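Local coordinates for protein nicotinate-nucleotide diphosphorylase (Carboxylating) (Streptococcus pyogenes GA06023, PDB 5HUO) that catalyses the decarboxylating transfer of phosphoribose to quinolinate, yielding nicotinate mononucleotide, carbon dioxide and diphosphate in NAD(+) biosynthesis, at residues 52-57 / 125-130; 70-75 / 112-117; 135-140 / 302-307; 192-197 / 222-227; 265-270 / 286-291. All coordinates share one frame; numbering follows the deposited sequence.

Contact 1: 52-57 / 125-130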
# COMPACT_ATOMS: atom_id res chain seq x y z
N SER A 52 -7.68 -17.44 -1.11
CA SER A 52 -7.23 -18.21 -2.27
C SER A 52 -8.33 -18.25 -3.33
O SER A 52 -8.28 -17.50 -4.26
CB SER A 52 -6.84 -19.62 -1.84
OG SER A 52 -7.92 -20.34 -1.27
N GLU A 53 -9.32 -19.08 -3.13
CA GLU A 53 -10.53 -19.08 -3.93
C GLU A 53 -11.80 -19.44 -3.18
O GLU A 53 -11.77 -19.82 -2.01
CB GLU A 53 -10.36 -20.06 -5.08
CG GLU A 53 -10.52 -21.51 -4.70
CD GLU A 53 -10.16 -22.46 -5.85
OE1 GLU A 53 -8.97 -22.74 -6.09
OE2 GLU A 53 -11.08 -23.00 -6.46
N ASP A 54 -12.93 -19.26 -3.85
CA ASP A 54 -14.25 -19.64 -3.29
C ASP A 54 -14.52 -21.07 -3.69
O ASP A 54 -15.18 -21.32 -4.68
CB ASP A 54 -15.37 -18.68 -3.75
CG ASP A 54 -16.74 -19.03 -3.22
OD1 ASP A 54 -16.89 -19.89 -2.33
OD2 ASP A 54 -17.68 -18.40 -3.77
N TYR A 55 -13.99 -22.00 -2.92
CA TYR A 55 -14.04 -23.43 -3.23
C TYR A 55 -15.45 -23.93 -3.42
O TYR A 55 -15.76 -24.65 -4.35
CB TYR A 55 -13.34 -24.27 -2.17
CG TYR A 55 -11.85 -24.03 -2.09
CD1 TYR A 55 -10.97 -24.58 -3.00
CD2 TYR A 55 -11.32 -23.24 -1.11
CE1 TYR A 55 -9.62 -24.33 -2.96
CE2 TYR A 55 -9.96 -22.99 -1.07
CZ TYR A 55 -9.12 -23.55 -2.00
OH TYR A 55 -7.78 -23.34 -1.89
N SER A 56 -16.34 -23.51 -2.56
CA SER A 56 -17.74 -24.00 -2.56
C SER A 56 -18.43 -23.63 -3.86
O SER A 56 -19.12 -24.43 -4.47
CB SER A 56 -18.53 -23.57 -1.28
OG SER A 56 -17.74 -22.71 -0.43
N THR A 57 -18.18 -22.43 -4.33
CA THR A 57 -18.77 -21.99 -5.60
C THR A 57 -18.06 -22.62 -6.78
O THR A 57 -18.69 -23.03 -7.70
CB THR A 57 -18.76 -20.47 -5.74
OG1 THR A 57 -19.65 -19.94 -4.78
CG2 THR A 57 -19.21 -20.00 -7.08
N LEU A 125 -21.41 -13.93 -9.13
CA LEU A 125 -22.55 -13.57 -8.34
C LEU A 125 -22.46 -14.14 -6.95
O LEU A 125 -22.71 -13.44 -5.95
CB LEU A 125 -23.84 -14.01 -8.99
CG LEU A 125 -24.05 -13.46 -10.44
CD1 LEU A 125 -25.30 -14.09 -11.01
CD2 LEU A 125 -24.15 -11.99 -10.54
N LEU A 126 -22.09 -15.40 -6.84
CA LEU A 126 -22.09 -16.05 -5.54
C LEU A 126 -20.90 -15.67 -4.69
O LEU A 126 -21.01 -15.53 -3.50
CB LEU A 126 -22.15 -17.55 -5.70
CG LEU A 126 -23.37 -18.05 -6.46
CD1 LEU A 126 -23.48 -19.56 -6.39
CD2 LEU A 126 -24.66 -17.43 -5.95
N THR A 127 -19.77 -15.47 -5.31
CA THR A 127 -18.59 -15.14 -4.58
C THR A 127 -18.69 -13.73 -4.04
O THR A 127 -18.15 -13.43 -2.98
CB THR A 127 -17.33 -15.32 -5.48
OG1 THR A 127 -17.21 -16.71 -5.79
CG2 THR A 127 -16.07 -14.92 -4.79
N CYS A 128 -19.26 -12.83 -4.81
CA CYS A 128 -19.37 -11.41 -4.37
C CYS A 128 -20.53 -11.10 -3.40
O CYS A 128 -20.57 -10.04 -2.82
CB CYS A 128 -19.50 -10.47 -5.56
SG CYS A 128 -18.00 -10.31 -6.48
N GLU A 129 -21.45 -12.03 -3.27
CA GLU A 129 -22.71 -11.80 -2.59
C GLU A 129 -22.60 -11.25 -1.15
O GLU A 129 -23.14 -10.22 -0.82
CB GLU A 129 -23.49 -13.09 -2.61
CG GLU A 129 -24.67 -13.19 -1.65
CD GLU A 129 -25.37 -14.56 -1.73
OE1 GLU A 129 -26.20 -14.85 -0.84
OE2 GLU A 129 -25.07 -15.34 -2.70
N ARG A 130 -21.87 -11.93 -0.32
CA ARG A 130 -21.84 -11.68 1.15
C ARG A 130 -21.21 -10.33 1.43
O ARG A 130 -21.70 -9.56 2.24
CB ARG A 130 -21.11 -12.82 1.84
CG ARG A 130 -20.86 -12.75 3.33
CD ARG A 130 -21.96 -12.15 4.16
NE ARG A 130 -23.25 -12.70 3.84
CZ ARG A 130 -24.42 -12.05 3.97
NH1 ARG A 130 -24.50 -10.79 4.42
NH2 ARG A 130 -25.52 -12.67 3.60
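Asp54 CA and Thr127 CA lie 6.4 Å apart where the start of helix 55-60 abuts the flank of the long helix 122-153, and Thr57 CA, about a turn further along its own segment, stands 6.8 Å from Leu126 CA. The Asp54 carboxylate is the polar centre of the junction, and Leu190 of the second subunit packs against this residue. Its carboxylate carbon lies anti to the backbone N (chi1 179°), which carries the group towards Thr127 and lets Asp54 OD2 come within 2.7 Å of Thr127 OG1. Arg123 O, one turn earlier in helix 122-153, is also a hydrogen-bond partner of that hydroxyl. Asp54 OD2 accepts a hydrogen bond of 2.7 Å from Thr57 OG1, which arrives from above the carboxylate plane, 46° out of it. Asp54 OD1 makes a long, weak capping bond of 3.5 Å with Thr57 N. The carboxylate thus sits between the first turn of helix 55-60, which it caps weakly, and the side of helix 122-153. Beside this polar cluster, Thr57 OG1 rests 3.6 Å from Leu126 CB, and Thr57 CG2 lies about as near to Thr127 OG1 as to Leu126 CB. Leu126 packs further on Phe61, and Thr127 touches Val50 of the preceding loop. Helix 82-92 adds Phe92 against Thr127 and Phe89 and Phe92 against Cys128, while Ala67 and Val69 of strand 66-73 pack on Leu125.

Contact 2: 70-75 / 112-117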
# COMPACT_ATOMS: atom_id res chain seq x y z
N SER A 70 -31.68 -12.11 -7.82
CA SER A 70 -32.47 -10.99 -7.35
C SER A 70 -32.11 -10.57 -5.93
O SER A 70 -31.93 -11.40 -5.04
CB SER A 70 -33.95 -11.34 -7.44
OG SER A 70 -34.32 -11.46 -8.79
N LEU A 71 -32.05 -9.27 -5.74
CA LEU A 71 -31.84 -8.69 -4.45
C LEU A 71 -33.19 -8.28 -3.87
O LEU A 71 -33.87 -7.44 -4.44
CB LEU A 71 -30.94 -7.47 -4.54
CG LEU A 71 -30.72 -6.70 -3.22
CD1 LEU A 71 -29.97 -7.50 -2.18
CD2 LEU A 71 -29.98 -5.42 -3.53
N PHE A 72 -33.54 -8.85 -2.73
CA PHE A 72 -34.80 -8.59 -2.07
C PHE A 72 -34.60 -7.92 -0.72
O PHE A 72 -33.74 -8.31 0.08
CB PHE A 72 -35.57 -9.90 -1.83
CG PHE A 72 -36.14 -10.50 -3.06
CD1 PHE A 72 -37.28 -9.95 -3.65
CD2 PHE A 72 -35.56 -11.64 -3.64
CE1 PHE A 72 -37.78 -10.47 -4.83
CE2 PHE A 72 -36.08 -12.17 -4.79
CZ PHE A 72 -37.18 -11.58 -5.39
N ALA A 73 -35.41 -6.92 -0.46
CA ALA A 73 -35.48 -6.37 0.86
C ALA A 73 -36.23 -7.36 1.72
O ALA A 73 -37.24 -7.90 1.30
CB ALA A 73 -36.21 -5.03 0.85
N LYS A 74 -35.77 -7.56 2.95
CA LYS A 74 -36.42 -8.51 3.87
C LYS A 74 -36.96 -7.90 5.14
O LYS A 74 -37.39 -8.59 6.05
CB LYS A 74 -35.46 -9.63 4.19
CG LYS A 74 -35.34 -10.57 3.00
CD LYS A 74 -36.58 -11.50 2.99
CE LYS A 74 -37.00 -12.04 1.60
NZ LYS A 74 -36.42 -13.41 1.31
N GLU A 75 -37.02 -6.58 5.16
CA GLU A 75 -37.32 -5.82 6.36
C GLU A 75 -37.58 -4.37 5.95
O GLU A 75 -36.95 -3.87 5.04
CB GLU A 75 -36.11 -5.90 7.29
CG GLU A 75 -36.28 -5.25 8.64
CD GLU A 75 -35.08 -5.42 9.54
OE1 GLU A 75 -34.10 -6.11 9.17
OE2 GLU A 75 -35.13 -4.90 10.66
N GLY A 112 -40.00 -7.96 0.92
CA GLY A 112 -40.37 -8.64 -0.30
C GLY A 112 -40.10 -7.83 -1.54
O GLY A 112 -40.30 -8.32 -2.65
N ASP A 113 -39.69 -6.57 -1.36
CA ASP A 113 -39.44 -5.67 -2.50
C ASP A 113 -38.24 -6.14 -3.33
O ASP A 113 -37.22 -6.51 -2.79
CB ASP A 113 -39.10 -4.29 -2.04
CG ASP A 113 -40.26 -3.53 -1.61
OD1 ASP A 113 -41.39 -4.12 -1.61
OD2 ASP A 113 -40.04 -2.33 -1.23
N LEU A 114 -38.41 -6.10 -4.64
CA LEU A 114 -37.33 -6.42 -5.57
C LEU A 114 -36.50 -5.14 -5.87
O LEU A 114 -36.86 -4.31 -6.71
CB LEU A 114 -37.87 -7.02 -6.86
CG LEU A 114 -36.85 -7.18 -7.99
CD1 LEU A 114 -35.83 -8.21 -7.65
CD2 LEU A 114 -37.56 -7.57 -9.28
N VAL A 115 -35.39 -5.02 -5.19
CA VAL A 115 -34.55 -3.84 -5.28
C VAL A 115 -33.67 -3.83 -6.54
O VAL A 115 -33.58 -2.85 -7.24
CB VAL A 115 -33.65 -3.75 -4.06
CG1 VAL A 115 -32.72 -2.54 -4.16
CG2 VAL A 115 -34.49 -3.66 -2.79
N LEU A 116 -33.08 -4.97 -6.84
CA LEU A 116 -32.22 -5.12 -8.01
C LEU A 116 -32.21 -6.56 -8.54
O LEU A 116 -32.37 -7.51 -7.79
CB LEU A 116 -30.77 -4.77 -7.65
CG LEU A 116 -30.24 -3.40 -7.94
CD1 LEU A 116 -28.73 -3.49 -7.95
CD2 LEU A 116 -30.69 -2.79 -9.25
N GLU A 117 -31.91 -6.67 -9.83
CA GLU A 117 -31.52 -7.90 -10.43
C GLU A 117 -30.10 -7.76 -10.84
O GLU A 117 -29.69 -6.76 -11.38
CB GLU A 117 -32.40 -8.21 -11.61
CG GLU A 117 -33.74 -8.81 -11.20
CD GLU A 117 -34.81 -8.76 -12.30
OE1 GLU A 117 -34.76 -7.90 -13.20
OE2 GLU A 117 -35.74 -9.61 -12.21
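A classic beta bulge sets two residues, Val115 and Leu116, against the single residue Leu71, shifting the register by one in the antiparallel pairing of strands 66-73 and 114-119. Leu71 N donates to Leu116 O (2.7 Å, nearly straight at 175°), whereas Leu71 O receives Val115 N at 3.0 Å. Helix-like backbone angles at Val115 (-79°/-44°) absorb the extra residue and turn its side chain towards the partner strand; Val115 CG1 lies 4.0 Å from Leu71 CD2, the two chains side by side and pointing the same way. Beyond the bulge, Ala73 N bonds to Asp113 O and Gly112 N to Ala73 O. The Phe72 ring meets Gly112 O at its edge, Phe72 CD1 being 3.6 Å away, and its CE1 touches Leu114 CB obliquely. Asp113 OD2 turns instead to Thr110 N. The bonds of Leu71 and Ala73 thus satisfy backbone polar groups at the bulge and beyond it, while Leu71, Val115 and Leu116 present an apolar surface to helix 82-92.

Contact 3: 135-140 / 302-307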
# COMPACT_ATOMS: atom_id res chain seq x y z
N PHE A 135 -22.10 -4.66 3.09
CA PHE A 135 -22.12 -3.20 2.94
C PHE A 135 -23.55 -2.70 2.97
O PHE A 135 -23.90 -1.89 3.77
CB PHE A 135 -21.41 -2.73 1.68
CG PHE A 135 -19.92 -2.62 1.84
CD1 PHE A 135 -19.36 -1.54 2.44
CD2 PHE A 135 -19.06 -3.65 1.38
CE1 PHE A 135 -18.00 -1.47 2.63
CE2 PHE A 135 -17.69 -3.56 1.54
CZ PHE A 135 -17.17 -2.46 2.17
N LEU A 136 -24.37 -3.25 2.10
CA LEU A 136 -25.77 -2.80 1.94
C LEU A 136 -26.58 -2.89 3.21
O LEU A 136 -27.30 -1.97 3.58
CB LEU A 136 -26.45 -3.58 0.87
CG LEU A 136 -27.83 -3.03 0.47
CD1 LEU A 136 -27.69 -1.78 -0.34
CD2 LEU A 136 -28.61 -4.09 -0.30
N GLN A 137 -26.42 -3.98 3.93
CA GLN A 137 -27.17 -4.19 5.18
C GLN A 137 -26.77 -3.16 6.20
O GLN A 137 -27.60 -2.59 6.88
CB GLN A 137 -26.96 -5.57 5.71
CG GLN A 137 -27.80 -6.59 4.95
CD GLN A 137 -27.61 -7.98 5.44
OE1 GLN A 137 -26.73 -8.24 6.28
NE2 GLN A 137 -28.36 -8.90 4.88
N HIS A 138 -25.48 -2.93 6.28
CA HIS A 138 -24.93 -2.03 7.34
C HIS A 138 -25.37 -0.57 7.10
O HIS A 138 -25.85 0.11 8.03
CB HIS A 138 -23.39 -2.13 7.34
CG HIS A 138 -22.71 -1.25 8.33
ND1 HIS A 138 -22.69 -1.52 9.67
CD2 HIS A 138 -21.98 -0.12 8.17
CE1 HIS A 138 -21.99 -0.59 10.31
NE2 HIS A 138 -21.55 0.29 9.43
N LEU A 139 -25.22 -0.13 5.86
CA LEU A 139 -25.52 1.23 5.53
C LEU A 139 -27.05 1.45 5.58
O LEU A 139 -27.52 2.52 6.02
CB LEU A 139 -24.93 1.60 4.17
CG LEU A 139 -23.42 1.50 4.11
CD1 LEU A 139 -22.92 1.93 2.75
CD2 LEU A 139 -22.74 2.36 5.11
N SER A 140 -27.83 0.50 5.10
CA SER A 140 -29.28 0.66 5.13
C SER A 140 -29.82 0.69 6.57
O SER A 140 -30.76 1.35 6.92
CB SER A 140 -29.95 -0.45 4.31
OG SER A 140 -29.67 -0.28 2.91
N LEU A 302 -29.94 -3.78 8.43
CA LEU A 302 -31.22 -4.05 7.82
C LEU A 302 -31.13 -5.31 6.98
O LEU A 302 -30.26 -5.43 6.13
CB LEU A 302 -31.65 -2.88 6.95
CG LEU A 302 -33.12 -2.86 6.53
CD1 LEU A 302 -33.93 -2.37 7.73
CD2 LEU A 302 -33.33 -1.90 5.35
N ASP A 303 -32.09 -6.21 7.15
CA ASP A 303 -32.06 -7.50 6.47
C ASP A 303 -32.43 -7.43 4.92
O ASP A 303 -33.41 -6.73 4.52
CB ASP A 303 -32.93 -8.48 7.23
CG ASP A 303 -32.64 -9.97 6.83
OD1 ASP A 303 -31.58 -10.29 6.23
OD2 ASP A 303 -33.51 -10.83 7.12
N PHE A 304 -31.59 -8.06 4.10
CA PHE A 304 -31.81 -8.27 2.68
C PHE A 304 -31.42 -9.72 2.37
O PHE A 304 -30.73 -10.34 3.16
CB PHE A 304 -30.90 -7.40 1.78
CG PHE A 304 -31.21 -5.94 1.78
CD1 PHE A 304 -30.73 -5.10 2.81
CD2 PHE A 304 -31.92 -5.37 0.76
CE1 PHE A 304 -30.98 -3.76 2.81
CE2 PHE A 304 -32.17 -4.00 0.74
CZ PHE A 304 -31.71 -3.20 1.76
N SER A 305 -31.84 -10.24 1.22
CA SER A 305 -31.32 -11.48 0.74
C SER A 305 -31.20 -11.46 -0.78
O SER A 305 -31.85 -10.73 -1.46
CB SER A 305 -32.17 -12.64 1.18
OG SER A 305 -33.25 -12.83 0.27
N MET A 306 -30.32 -12.30 -1.28
CA MET A 306 -30.14 -12.53 -2.72
C MET A 306 -30.58 -13.95 -3.01
O MET A 306 -30.02 -14.90 -2.47
CB MET A 306 -28.71 -12.38 -3.15
CG MET A 306 -28.36 -10.98 -3.49
SD MET A 306 -26.60 -10.73 -3.80
CE MET A 306 -26.19 -12.01 -4.99
N LYS A 307 -31.60 -14.06 -3.83
CA LYS A 307 -32.28 -15.32 -4.07
C LYS A 307 -32.79 -15.38 -5.51
O LYS A 307 -32.74 -14.39 -6.25
CB LYS A 307 -33.47 -15.48 -3.06
CG LYS A 307 -33.21 -16.41 -1.91
CD LYS A 307 -33.94 -16.00 -0.65
CE LYS A 307 -33.42 -16.79 0.59
NZ LYS A 307 -33.85 -16.21 1.93
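The Phe304 ring takes Leu136 CD2 over one face, 3.5 Å from its centroid and only 5° off the normal, a CH-pi contact centred on the ring. The leucine chain meets the phenylalanine nearly perpendicularly. At the ring edge lie Gln137 CG, 3.9 Å from Phe304 CD1, and Ser140 CB. The Gln137 amide is nearly coplanar with the ring, the planes 23° apart, and the glutamine and phenylalanine chains run alongside each other, oppositely directed; Gln137 NE2 reaches Phe304 O at 3.3 Å, a weak and bent hydrogen bond. Strand 304-311 is an edge strand, within this chain, of the four-stranded antiparallel sheet, and helix 122-153 packs on it in an alpha/beta layer, running roughly antiparallel to the strand, so that a late part of the chain returns to join the N-terminal domain. At the strand's approach, Leu302 N donates to Gln137 O at 3.0 Å, from above the carbonyl plane. Leu302 CD2 packs 3.8 Å from Ser140 CB. On the strand side, Leu71 of strand 66-73 also touches Phe304. The Ser140 hydroxyl oxygen, OG, lies 3.7 Å from Phe304 CE1 and hydrogen-bonds to Ala80 O.

Contact 4: 192-197 / 222-227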
# COMPACT_ATOMS: atom_id res chain seq x y z
N ASP A 192 -11.02 18.80 10.83
CA ASP A 192 -12.13 19.54 10.15
C ASP A 192 -12.52 20.82 10.82
O ASP A 192 -12.91 21.77 10.18
CB ASP A 192 -13.40 18.67 10.20
CG ASP A 192 -13.66 17.99 8.94
OD1 ASP A 192 -12.97 18.27 7.92
OD2 ASP A 192 -14.62 17.18 8.94
N ALA A 193 -12.59 20.75 12.13
CA ALA A 193 -13.20 21.81 12.90
C ALA A 193 -12.74 21.69 14.29
O ALA A 193 -12.27 20.65 14.72
CB ALA A 193 -14.74 21.70 12.87
N ILE A 194 -12.94 22.73 15.05
CA ILE A 194 -12.44 22.76 16.42
C ILE A 194 -13.59 22.49 17.36
O ILE A 194 -14.66 23.08 17.22
CB ILE A 194 -11.78 24.10 16.72
CG1 ILE A 194 -10.45 24.14 15.98
CG2 ILE A 194 -11.63 24.30 18.23
CD1 ILE A 194 -9.61 25.36 16.29
N MET A 195 -13.35 21.58 18.29
CA MET A 195 -14.30 21.40 19.36
C MET A 195 -13.59 21.37 20.70
O MET A 195 -12.79 20.51 20.98
CB MET A 195 -15.17 20.16 19.17
CG MET A 195 -16.39 20.20 20.11
SD MET A 195 -17.46 18.76 20.00
CE MET A 195 -17.79 18.70 18.22
N LEU A 196 -13.95 22.34 21.52
CA LEU A 196 -13.36 22.53 22.84
C LEU A 196 -14.32 21.87 23.79
O LEU A 196 -15.42 22.34 24.02
CB LEU A 196 -13.20 24.01 23.19
CG LEU A 196 -12.28 24.74 22.22
CD1 LEU A 196 -12.48 26.23 22.38
CD2 LEU A 196 -10.82 24.36 22.38
N LYS A 197 -13.84 20.77 24.33
CA LYS A 197 -14.59 19.91 25.23
C LYS A 197 -14.35 20.27 26.72
O LYS A 197 -13.67 21.24 27.05
CB LYS A 197 -14.24 18.43 24.92
CG LYS A 197 -14.15 18.11 23.43
CD LYS A 197 -14.01 16.61 23.19
CE LYS A 197 -14.32 16.22 21.73
NZ LYS A 197 -15.76 15.95 21.46
N LYS A 222 -11.50 27.59 10.26
CA LYS A 222 -12.11 26.55 11.10
C LYS A 222 -13.27 27.07 11.97
O LYS A 222 -13.10 28.04 12.70
CB LYS A 222 -11.08 25.97 12.09
CG LYS A 222 -9.83 25.35 11.48
CD LYS A 222 -10.11 23.99 10.96
CE LYS A 222 -8.85 23.39 10.39
NZ LYS A 222 -8.97 23.16 8.94
N MET A 223 -14.42 26.41 11.90
CA MET A 223 -15.50 26.63 12.86
C MET A 223 -15.07 26.19 14.23
O MET A 223 -14.21 25.31 14.39
CB MET A 223 -16.74 25.84 12.53
CG MET A 223 -17.42 26.33 11.26
SD MET A 223 -18.03 28.07 11.31
CE MET A 223 -19.26 28.08 9.95
N VAL A 224 -15.57 26.87 15.24
CA VAL A 224 -15.21 26.58 16.62
C VAL A 224 -16.47 26.31 17.37
O VAL A 224 -17.42 27.11 17.36
CB VAL A 224 -14.46 27.74 17.30
CG1 VAL A 224 -14.29 27.49 18.79
CG2 VAL A 224 -13.08 27.88 16.70
N GLU A 225 -16.42 25.21 18.08
CA GLU A 225 -17.52 24.76 18.94
C GLU A 225 -16.99 24.54 20.36
O GLU A 225 -15.85 24.20 20.55
CB GLU A 225 -18.15 23.47 18.40
CG GLU A 225 -19.32 22.96 19.21
CD GLU A 225 -20.11 21.83 18.55
OE1 GLU A 225 -19.86 21.49 17.40
OE2 GLU A 225 -21.02 21.28 19.20
N VAL A 226 -17.87 24.75 21.34
CA VAL A 226 -17.55 24.50 22.75
C VAL A 226 -18.62 23.68 23.40
O VAL A 226 -19.80 24.04 23.32
CB VAL A 226 -17.50 25.79 23.57
CG1 VAL A 226 -17.24 25.45 25.02
CG2 VAL A 226 -16.42 26.69 23.08
N GLU A 227 -18.19 22.65 24.12
CA GLU A 227 -19.09 21.86 25.00
C GLU A 227 -19.20 22.48 26.36
O GLU A 227 -18.20 22.73 27.01
CB GLU A 227 -18.60 20.42 25.21
CG GLU A 227 -18.37 19.60 23.94
CD GLU A 227 -17.92 18.16 24.23
OE1 GLU A 227 -17.59 17.86 25.43
OE2 GLU A 227 -17.92 17.35 23.25
O HOH W 1 -14.59 24.26 10.25
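Glu227 and Lys197 meet at the C-terminal ends of two adjacent parallel strands, 194-196 and 224-228, joined through helices 198-204 and 207-217 in a beta-alpha-beta crossover of the C-terminal domain, whose six parallel strands form the open alpha/beta barrel of this family. Along Glu227, CB lies 3.9 Å from Leu196 O, and CG passes over Lys197 CA. CD sits beside Lys197 CB and CG; Glu227 OE1 comes 3.4 Å from Lys197 CB. Glu227 OE2 closes a salt bridge of 3.1 Å with Lys197 NZ, which comes from above the carboxylate plane, and lies 3.6 Å from Met195 SD. A bend at chi4 (-87°) turns the lysine amine back towards this oxygen. Glu225 and Met195 lie side by side, pointing the same way. On the opposite sheet face, Ile194 packs on Val224, and Leu196 on Val224 and Val226, against helix 207-217. Backbone bonds run from Ile194 N to Met223 O and from Glu227 N to Leu196 O, two more lying between. Before the strands pair, a water donates to Asp192 O (3.0 Å) and accepts from Met223 N (2.7 Å).

Contact 5: 265-270 / 286-291. With SO4 (sulfate ion), chain H; SO4 (sulfate ion), chain G.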
# COMPACT_ATOMS: atom_id res chain seq x y z
N ARG A 265 -26.70 34.36 19.34
CA ARG A 265 -25.29 34.75 19.15
C ARG A 265 -24.41 33.59 18.68
O ARG A 265 -23.34 33.80 18.09
CB ARG A 265 -24.73 35.39 20.43
CG ARG A 265 -25.12 36.86 20.54
CD ARG A 265 -25.74 37.16 21.89
NE ARG A 265 -24.77 37.33 22.95
CZ ARG A 265 -25.01 37.09 24.24
NH1 ARG A 265 -26.18 36.66 24.67
NH2 ARG A 265 -24.04 37.26 25.13
N SER A 266 -24.88 32.39 18.94
CA SER A 266 -24.29 31.16 18.41
C SER A 266 -25.35 30.15 18.03
O SER A 266 -26.50 30.24 18.45
CB SER A 266 -23.38 30.51 19.46
OG SER A 266 -22.54 31.49 19.98
N ARG A 267 -24.92 29.15 17.26
CA ARG A 267 -25.75 27.97 16.96
C ARG A 267 -25.75 27.05 18.15
O ARG A 267 -24.80 27.02 18.92
CB ARG A 267 -25.21 27.18 15.80
CG ARG A 267 -25.19 27.90 14.49
CD ARG A 267 -26.61 27.98 13.98
NE ARG A 267 -26.65 28.68 12.73
CZ ARG A 267 -27.74 29.13 12.13
NH1 ARG A 267 -28.92 28.96 12.66
NH2 ARG A 267 -27.64 29.76 10.96
N ILE A 268 -26.86 26.35 18.34
CA ILE A 268 -27.03 25.56 19.56
C ILE A 268 -27.26 24.13 19.19
O ILE A 268 -28.16 23.80 18.41
CB ILE A 268 -28.17 26.05 20.46
CG1 ILE A 268 -28.03 27.55 20.78
CG2 ILE A 268 -28.21 25.25 21.77
CD1 ILE A 268 -29.30 28.18 21.38
N GLU A 269 -26.41 23.29 19.78
CA GLU A 269 -26.49 21.83 19.64
C GLU A 269 -26.80 21.23 21.01
O GLU A 269 -26.21 21.66 22.00
CB GLU A 269 -25.17 21.25 19.11
CG GLU A 269 -24.95 19.73 19.34
CD GLU A 269 -23.63 19.18 18.73
OE1 GLU A 269 -23.44 17.93 18.63
OE2 GLU A 269 -22.76 20.00 18.32
N CYS A 270 -27.73 20.28 21.06
CA CYS A 270 -27.90 19.48 22.25
C CYS A 270 -27.31 18.12 21.98
O CYS A 270 -27.49 17.54 20.94
CB CYS A 270 -29.34 19.36 22.66
SG CYS A 270 -29.99 20.86 23.46
N ALA A 286 -35.96 26.03 20.37
CA ALA A 286 -35.27 26.88 19.42
C ALA A 286 -33.78 26.58 19.54
O ALA A 286 -32.96 27.43 19.88
CB ALA A 286 -35.57 28.36 19.68
N ILE A 287 -33.44 25.34 19.25
CA ILE A 287 -32.06 24.93 19.09
C ILE A 287 -31.92 24.59 17.65
O ILE A 287 -32.91 24.31 16.98
CB ILE A 287 -31.68 23.73 19.97
CG1 ILE A 287 -32.47 22.49 19.58
CG2 ILE A 287 -31.93 24.06 21.42
CD1 ILE A 287 -32.00 21.25 20.30
N ASP A 288 -30.69 24.57 17.19
CA ASP A 288 -30.41 24.30 15.77
C ASP A 288 -30.33 22.80 15.44
O ASP A 288 -30.84 22.38 14.40
CB ASP A 288 -29.17 25.01 15.34
CG ASP A 288 -29.29 26.52 15.52
OD1 ASP A 288 -29.97 27.16 14.67
OD2 ASP A 288 -28.69 27.06 16.48
N TYR A 289 -29.69 22.03 16.30
CA TYR A 289 -29.63 20.57 16.10
C TYR A 289 -29.33 19.73 17.35
O TYR A 289 -29.02 20.27 18.41
CB TYR A 289 -28.63 20.23 15.03
CG TYR A 289 -27.18 20.52 15.36
CD1 TYR A 289 -26.66 21.80 15.23
CD2 TYR A 289 -26.30 19.51 15.65
CE1 TYR A 289 -25.31 22.04 15.41
CE2 TYR A 289 -24.95 19.74 15.85
CZ TYR A 289 -24.45 21.01 15.74
OH TYR A 289 -23.10 21.25 15.96
N VAL A 290 -29.51 18.43 17.21
CA VAL A 290 -29.06 17.46 18.18
C VAL A 290 -28.15 16.45 17.52
O VAL A 290 -28.20 16.24 16.29
CB VAL A 290 -30.21 16.67 18.79
CG1 VAL A 290 -31.15 17.62 19.48
CG2 VAL A 290 -30.94 15.82 17.76
N SER A 291 -27.33 15.80 18.33
CA SER A 291 -26.38 14.76 17.80
C SER A 291 -26.48 13.47 18.58
O SER A 291 -26.68 13.49 19.81
CB SER A 291 -24.92 15.28 17.77
OG SER A 291 -24.41 15.49 19.10
S SO4 H . -24.28 29.75 10.27
O1 SO4 H . -24.92 28.52 9.74
O2 SO4 H . -24.75 31.01 9.59
O3 SO4 H . -22.80 29.56 10.20
O4 SO4 H . -24.64 29.90 11.69
S SO4 G . -30.65 30.78 8.96
O1 SO4 G . -32.09 30.48 8.83
O2 SO4 G . -30.30 32.03 8.23
O3 SO4 G . -30.34 30.91 10.40
O4 SO4 G . -29.87 29.67 8.36
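Arg267 and Asp288 form the ionic part of the contact: Arg267 NH1 reaches Asp288 OD1 at 2.9 Å, near the guanidinium plane but 49° out of the carboxylate plane, the two planes standing 85° apart. Asp288 OD2 takes Ile268 N at 2.7 Å on its anti lone pair, so both carboxylate oxygens are engaged. The guanidinium edge also holds two sulfates, probably from the crystallisation liquor: Arg267 NE bonds to O4 of the chain H ion at 2.6 Å, and Arg267 NH2 to O3 of the chain G ion at 3.0 Å. Among backbone bonds, Ile268 O accepts from both Asp288 N and Tyr289 N; Cys270, paired with Val290 in parallel register, donates through N to Tyr289 O and accepts from Ser291 N. Ser291 OG donates to Glu269 OE1 at 2.7 Å. Glu269 CB makes a CH-pi contact over one Tyr289 ring face. Apolar contacts join Ile287 to Ile268 and Cys270, and Cys270 to Val290. These adjacent strands of the C-terminal alpha/beta barrel lie between strands 244-248 and 159-161, with helix 252-262 packed on Ile268, Cys270 and Ile287.

From the N terminus, contact 1 closes the first loop, joining the start of helix 55-60 to helix 122-153. Within that loop lies contact 2, which pairs strands 66-73 and 114-119. Contact 3 opens later on the same long helix and makes the widest closure, returning strand 304-311 to helix 122-153; the strand also neighbours 66-73 in the antiparallel sheet, and Phe72 N and Ser305 O probably hydrogen-bond between contacts 2 and 3. The span of contact 3 encloses contacts 4 and 5, which follow one another in the parallel sheet of the C-terminal domain, their centres about 14 Å apart. Contacts 1 to 3 and contacts 4 and 5 thus organise two regions on opposite sides of the chain's centre.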